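Local coordinates for imelysin-like protein (Psychrobacter arcticus, PDB 3PF0) that is of unknown function but belongs to the imelysin-like family and has been put forward as a metalloendopeptidase, an activity that remains putative, at residues 131-135 and 257-261; 170-175 and 188-193. Residue numbers count along the deposited sequence, not the author numbering.

Contact 1: 131-135 and 257-261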
loop_
_atom_site.group_PDB
_atom_site.type_symbol
_atom_site.label_atom_id
_atom_site.label_comp_id
_atom_site.label_asym_id
_atom_site.label_seq_id
_atom_site.Cartn_x
_atom_site.Cartn_y
_atom_site.Cartn_z
ATOM N N TYR A 131 -7.107 2.345 7.413
ATOM C CA TYR A 131 -8.297 1.551 7.706
ATOM C C TYR A 131 -9.053 1.332 6.399
ATOM O O TYR A 131 -9.826 2.183 5.961
ATOM C CB TYR A 131 -9.184 2.192 8.796
ATOM C CG TYR A 131 -10.110 1.172 9.421
ATOM C CD1 TYR A 131 -11.304 0.810 8.799
ATOM C CD2 TYR A 131 -9.741 0.484 10.572
ATOM C CE1 TYR A 131 -12.115 -0.196 9.321
ATOM C CE2 TYR A 131 -10.559 -0.504 11.119
ATOM C CZ TYR A 131 -11.743 -0.843 10.490
ATOM O OH TYR A 131 -12.540 -1.819 11.039
ATOM N N TYR A 132 -8.772 0.198 5.754
ATOM C CA TYR A 132 -9.328 -0.154 4.444
ATOM C C TYR A 132 -9.391 -1.683 4.282
ATOM O O TYR A 132 -8.436 -2.350 4.648
ATOM C CB TYR A 132 -8.446 0.466 3.322
ATOM C CG TYR A 132 -8.999 0.294 1.924
ATOM C CD1 TYR A 132 -9.888 1.220 1.386
ATOM C CD2 TYR A 132 -8.663 -0.812 1.152
ATOM C CE1 TYR A 132 -10.427 1.050 0.116
ATOM C CE2 TYR A 132 -9.190 -0.987 -0.126
ATOM C CZ TYR A 132 -10.075 -0.054 -0.636
ATOM O OH TYR A 132 -10.619 -0.223 -1.882
ATOM N N PRO A 133 -10.451 -2.274 3.703
ATOM C CA PRO A 133 -11.712 -1.653 3.235
ATOM C C PRO A 133 -12.511 -0.997 4.374
ATOM O O PRO A 133 -12.256 -1.248 5.549
ATOM C CB PRO A 133 -12.496 -2.845 2.655
ATOM C CG PRO A 133 -11.474 -3.920 2.406
ATOM C CD PRO A 133 -10.472 -3.735 3.508
ATOM N N ASP A 134 -13.459 -0.135 4.020
ATOM C CA ASP A 134 -14.366 0.511 4.964
ATOM C C ASP A 134 -15.765 0.416 4.361
ATOM O O ASP A 134 -16.366 1.425 3.991
ATOM C CB ASP A 134 -13.938 1.957 5.276
ATOM C CG ASP A 134 -14.842 2.710 6.239
ATOM O OD1 ASP A 134 -15.549 2.051 7.039
ATOM O OD2 ASP A 134 -14.836 3.955 6.201
ATOM N N GLU A 135 -16.266 -0.823 4.253
ATOM C CA GLU A 135 -17.566 -1.171 3.667
ATOM C C GLU A 135 -18.753 -0.442 4.308
ATOM O O GLU A 135 -19.757 -0.224 3.627
ATOM C CB GLU A 135 -17.801 -2.686 3.760
ATOM C CG GLU A 135 -17.036 -3.477 2.715
ATOM C CD GLU A 135 -16.921 -4.969 2.962
ATOM O OE1 GLU A 135 -17.933 -5.597 3.356
ATOM O OE2 GLU A 135 -15.820 -5.518 2.721
ATOM N N LYS A 257 -19.975 -3.035 -3.285
ATOM C CA LYS A 257 -19.652 -3.150 -1.868
ATOM C C LYS A 257 -18.309 -2.473 -1.623
ATOM O O LYS A 257 -17.332 -2.762 -2.314
ATOM C CB LYS A 257 -19.610 -4.645 -1.469
ATOM C CG LYS A 257 -19.291 -4.917 -0.001
ATOM C CD LYS A 257 -19.298 -6.407 0.332
ATOM C CE LYS A 257 -17.940 -7.053 0.185
ATOM N NZ LYS A 257 -17.907 -8.413 0.781
ATOM N N GLY A 258 -18.266 -1.575 -0.654
ATOM C CA GLY A 258 -17.040 -0.862 -0.332
ATOM C C GLY A 258 -16.751 0.289 -1.269
ATOM O O GLY A 258 -17.603 0.683 -2.074
ATOM N N HIS A 259 -15.539 0.849 -1.160
ATOM C CA HIS A 259 -15.143 2.011 -1.950
ATOM C C HIS A 259 -13.762 1.819 -2.541
ATOM O O HIS A 259 -12.979 1.005 -2.051
ATOM C CB HIS A 259 -15.169 3.288 -1.076
ATOM C CG HIS A 259 -16.368 3.380 -0.184
ATOM N ND1 HIS A 259 -17.544 3.982 -0.610
ATOM C CD2 HIS A 259 -16.560 2.873 1.061
ATOM C CE1 HIS A 259 -18.402 3.842 0.391
ATOM N NE2 HIS A 259 -17.861 3.173 1.415
ATOM N N LEU A 260 -13.473 2.556 -3.613
ATOM C CA LEU A 260 -12.159 2.553 -4.233
ATOM C C LEU A 260 -11.163 3.181 -3.270
ATOM O O LEU A 260 -11.564 4.061 -2.502
ATOM C CB LEU A 260 -12.193 3.385 -5.524
ATOM C CG LEU A 260 -12.687 2.737 -6.793
ATOM C CD1 LEU A 260 -13.249 3.772 -7.686
ATOM C CD2 LEU A 260 -11.561 2.056 -7.531
ATOM N N PRO A 261 -9.861 2.841 -3.302
ATOM C CA PRO A 261 -8.917 3.589 -2.451
ATOM C C PRO A 261 -8.898 5.059 -2.909
ATOM O O PRO A 261 -9.133 5.315 -4.094
ATOM C CB PRO A 261 -7.586 2.863 -2.669
ATOM C CG PRO A 261 -7.716 2.194 -3.979
ATOM C CD PRO A 261 -9.165 1.863 -4.164
HETATM O O HOH W 1 -13.735 0.567 1.287
HETATM O O HOH W 2 -20.407 -0.947 1.086
#

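Contact 2: 170-175 and 188-193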
loop_
_atom_site.group_PDB
_atom_site.type_symbol
_atom_site.label_atom_id
_atom_site.label_comp_id
_atom_site.label_asym_id
_atom_site.label_seq_id
_atom_site.Cartn_x
_atom_site.Cartn_y
_atom_site.Cartn_z
ATOM N N GLY A 170 -8.356 8.919 7.471
ATOM C CA GLY A 170 -8.753 9.958 8.413
ATOM C C GLY A 170 -8.292 11.324 7.921
ATOM O O GLY A 170 -9.075 12.276 7.882
ATOM N N LEU A 171 -7.019 11.416 7.500
ATOM C CA LEU A 171 -6.429 12.643 6.958
ATOM C C LEU A 171 -7.121 13.046 5.645
ATOM O O LEU A 171 -7.411 14.224 5.430
ATOM C CB LEU A 171 -4.920 12.444 6.754
ATOM C CG LEU A 171 -4.075 12.524 8.028
ATOM C CD1 LEU A 171 -2.757 11.780 7.873
ATOM C CD2 LEU A 171 -3.861 13.974 8.460
ATOM N N GLU A 172 -7.449 12.059 4.805
ATOM C CA GLU A 172 -8.126 12.296 3.541
ATOM C C GLU A 172 -9.450 13.000 3.766
ATOM O O GLU A 172 -9.752 13.998 3.099
ATOM C CB GLU A 172 -8.361 10.967 2.821
ATOM C CG GLU A 172 -9.021 11.145 1.459
ATOM C CD GLU A 172 -9.461 9.870 0.774
ATOM O OE1 GLU A 172 -9.418 8.795 1.414
ATOM O OE2 GLU A 172 -9.848 9.949 -0.412
ATOM N N GLU A 173 -10.223 12.477 4.728
ATOM C CA GLU A 173 -11.526 12.978 5.111
ATOM C C GLU A 173 -11.414 14.397 5.656
ATOM O O GLU A 173 -12.202 15.247 5.250
ATOM C CB GLU A 173 -12.179 12.031 6.137
ATOM C CG GLU A 173 -13.624 12.365 6.474
ATOM C CD GLU A 173 -14.552 12.559 5.287
ATOM O OE1 GLU A 173 -14.868 11.555 4.610
ATOM O OE2 GLU A 173 -14.953 13.716 5.023
ATOM N N ALA A 174 -10.448 14.660 6.562
ATOM C CA ALA A 174 -10.279 15.991 7.147
ATOM C C ALA A 174 -9.827 17.030 6.103
ATOM O O ALA A 174 -10.297 18.169 6.152
ATOM C CB ALA A 174 -9.290 15.943 8.290
ATOM N N LEU A 175 -8.961 16.632 5.144
ATOM C CA LEU A 175 -8.465 17.552 4.099
ATOM C C LEU A 175 -9.485 17.810 2.971
ATOM O O LEU A 175 -9.437 18.874 2.339
ATOM C CB LEU A 175 -7.141 17.048 3.505
ATOM C CG LEU A 175 -5.941 17.109 4.459
ATOM C CD1 LEU A 175 -4.788 16.296 3.929
ATOM C CD2 LEU A 175 -5.512 18.547 4.742
ATOM N N TYR A 188 -6.337 18.562 14.072
ATOM C CA TYR A 188 -6.538 17.157 13.721
ATOM C C TYR A 188 -5.514 16.695 12.680
ATOM O O TYR A 188 -4.989 15.599 12.809
ATOM C CB TYR A 188 -7.982 16.879 13.202
ATOM C CG TYR A 188 -8.127 15.468 12.661
ATOM C CD1 TYR A 188 -8.440 14.405 13.505
ATOM C CD2 TYR A 188 -7.832 15.177 11.326
ATOM C CE1 TYR A 188 -8.481 13.095 13.032
ATOM C CE2 TYR A 188 -7.867 13.870 10.844
ATOM C CZ TYR A 188 -8.205 12.834 11.698
ATOM O OH TYR A 188 -8.227 11.547 11.225
ATOM N N VAL A 189 -5.293 17.488 11.620
ATOM C CA VAL A 189 -4.403 17.140 10.507
ATOM C C VAL A 189 -2.973 17.006 11.035
ATOM O O VAL A 189 -2.273 16.062 10.654
ATOM C CB VAL A 189 -4.542 18.146 9.320
ATOM C CG1 VAL A 189 -3.425 17.976 8.284
ATOM C CG2 VAL A 189 -5.924 18.019 8.661
HETATM N N MSE A 190 -2.575 17.901 11.956
HETATM C CA MSE A 190 -1.261 17.860 12.597
HETATM C C MSE A 190 -1.142 16.647 13.507
HETATM O O MSE A 190 -0.127 15.945 13.445
HETATM C CB MSE A 190 -1.006 19.141 13.393
HETATM C CG MSE A 190 -0.705 20.352 12.516
HETATM SE SE MSE A 190 -0.667 21.968 13.594
HETATM C CE MSE A 190 0.949 21.601 14.661
ATOM N N SER A 191 -2.193 16.369 14.316
ATOM C CA SER A 191 -2.223 15.217 15.238
ATOM C C SER A 191 -2.199 13.888 14.492
ATOM O O SER A 191 -1.422 13.011 14.859
ATOM C CB SER A 191 -3.461 15.262 16.127
ATOM O OG SER A 191 -3.387 16.368 17.006
ATOM N N ALA A 192 -3.044 13.738 13.446
ATOM C CA ALA A 192 -3.123 12.491 12.694
ATOM C C ALA A 192 -1.862 12.218 11.897
ATOM O O ALA A 192 -1.400 11.093 11.923
ATOM C CB ALA A 192 -4.353 12.480 11.794
ATOM N N SER A 193 -1.275 13.223 11.226
ATOM C CA SER A 193 -0.037 13.025 10.460
ATOM C C SER A 193 1.158 12.732 11.415
ATOM O O SER A 193 1.986 11.861 11.115
ATOM C CB SER A 193 0.238 14.210 9.533
ATOM O OG SER A 193 0.225 15.445 10.226
#

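Contact 1: 131-135 and 257-261
Two irregular loop segments run past each other here, the end-to-end directions of 132-135 and 257-261 lying 154° apart. They splay along their length: the CA atoms of Glu135 and Gly258 are 4.0 Å apart, whereas those of Tyr132 and Pro261 are separated by 7.9 Å. No direct backbone-to-backbone hydrogen bond joins them: this is a water-mediated contact between two interhelical surface loops. Water 1 accepts from Asp134 N (2.8 Å) and from His259 N (3.1 Å), and water 2 donates to Glu135 O (2.7 Å) while accepting from Gly258 N (2.8 Å). Gly258, with a phi of +80°, brings its bare CA to 4.0 Å from Glu135 CG at the tight end. At the wide end Tyr132, which precedes a cis peptide bond to Pro133, spans the gap with its side chain. Its OH donates a hydrogen bond to His259 O at 2.7 Å, and the ring also touches the proline, with CZ 4.1 Å from Pro261 CD. The imidazole of His259 turns its edge to the other backbone, CD2 lying 3.3 Å from Asp134 O. On the solvent side Glu135 OE1 and Lys257 NZ form a long salt bridge of 3.8 Å. The carboxylate of Asp134 is engaged by the next helix, accepting from Leu138 N and Val139 N at the start of 138-149. Beneath the pair runs helix 225-250, where Tyr132 and Pro261 both rest on Ala245, while Pro261 also packs on Ile271 and Ile272 of helix 268-283.

Contact 2: 170-175 and 188-193
Helices 167-176 and 183-214 pack side by side here, nearly antiparallel at 166°, with the axes of the two short segments 9.8 Å apart. The main bump is Leu171. Its CB leaves sideways, but the m,t rotamer swings the tip across into a hollow on the facing helix bounded by Val189, Ala192 and Ser193: CD2 sits 3.4 Å from Val189 O, 4.0 Å from Val189 CG1 and 3.7 Å from Ala192 CB. The small Ala192 presents just a methyl to this hollow. Ser193 turns its hydroxyl back to its own helix, OG donating to Val189 O at 2.6 Å, and offers its CB 4.2 Å from Leu171 CD1. In return, Tyr188 reaches into the hollow left by Gly170 and Ala174. Its CD2 meets Ala174 CB at 3.5 Å, and its OH passes 3.3 Å from Gly170 CA, where a beta carbon would clash with the hydroxyl. That OH hydrogen-bonds to Val165 O, just ahead of helix 167-176. Val189, the next residue, wedges against Ala174 and Leu175, its CG2 4.0 Å from both Ala174 CB and Leu175 CD2. The interface between the segments is thus apolar and free of cross-helix hydrogen bonds. Trp102 of helix 92-112 backs Leu171 and Leu175, and Ala81 of helix 48-84 touches Val189. Two consecutive helices joined by a short loop and packed antiparallel make an alpha-helical hairpin, a building unit of helical bundles and in keeping with this all-helical imelysin-like fold.

How the contacts relate
From the N terminus the chain lays down helices 48-84, 92-112 and 125-129, then reaches 131-135, the first half of contact 1. Helix 138-149 and a loop lead to 170-175, and after a dozen residues the chain returns at 188-193, closing the short loop of contact 2. It runs on through the rest of helix 183-214 and helix 225-250 before 257-261 closes contact 1, so contact 2 is nested inside the larger loop. Contact 1 joins two distant interhelical loops at the surface, contact 2 two successive helices through a buried interface. Their centres are about 18 Å apart and their nearest atoms about 6 Å; helix 138-149 receives Asp134 at its start and Tyr188 against its side.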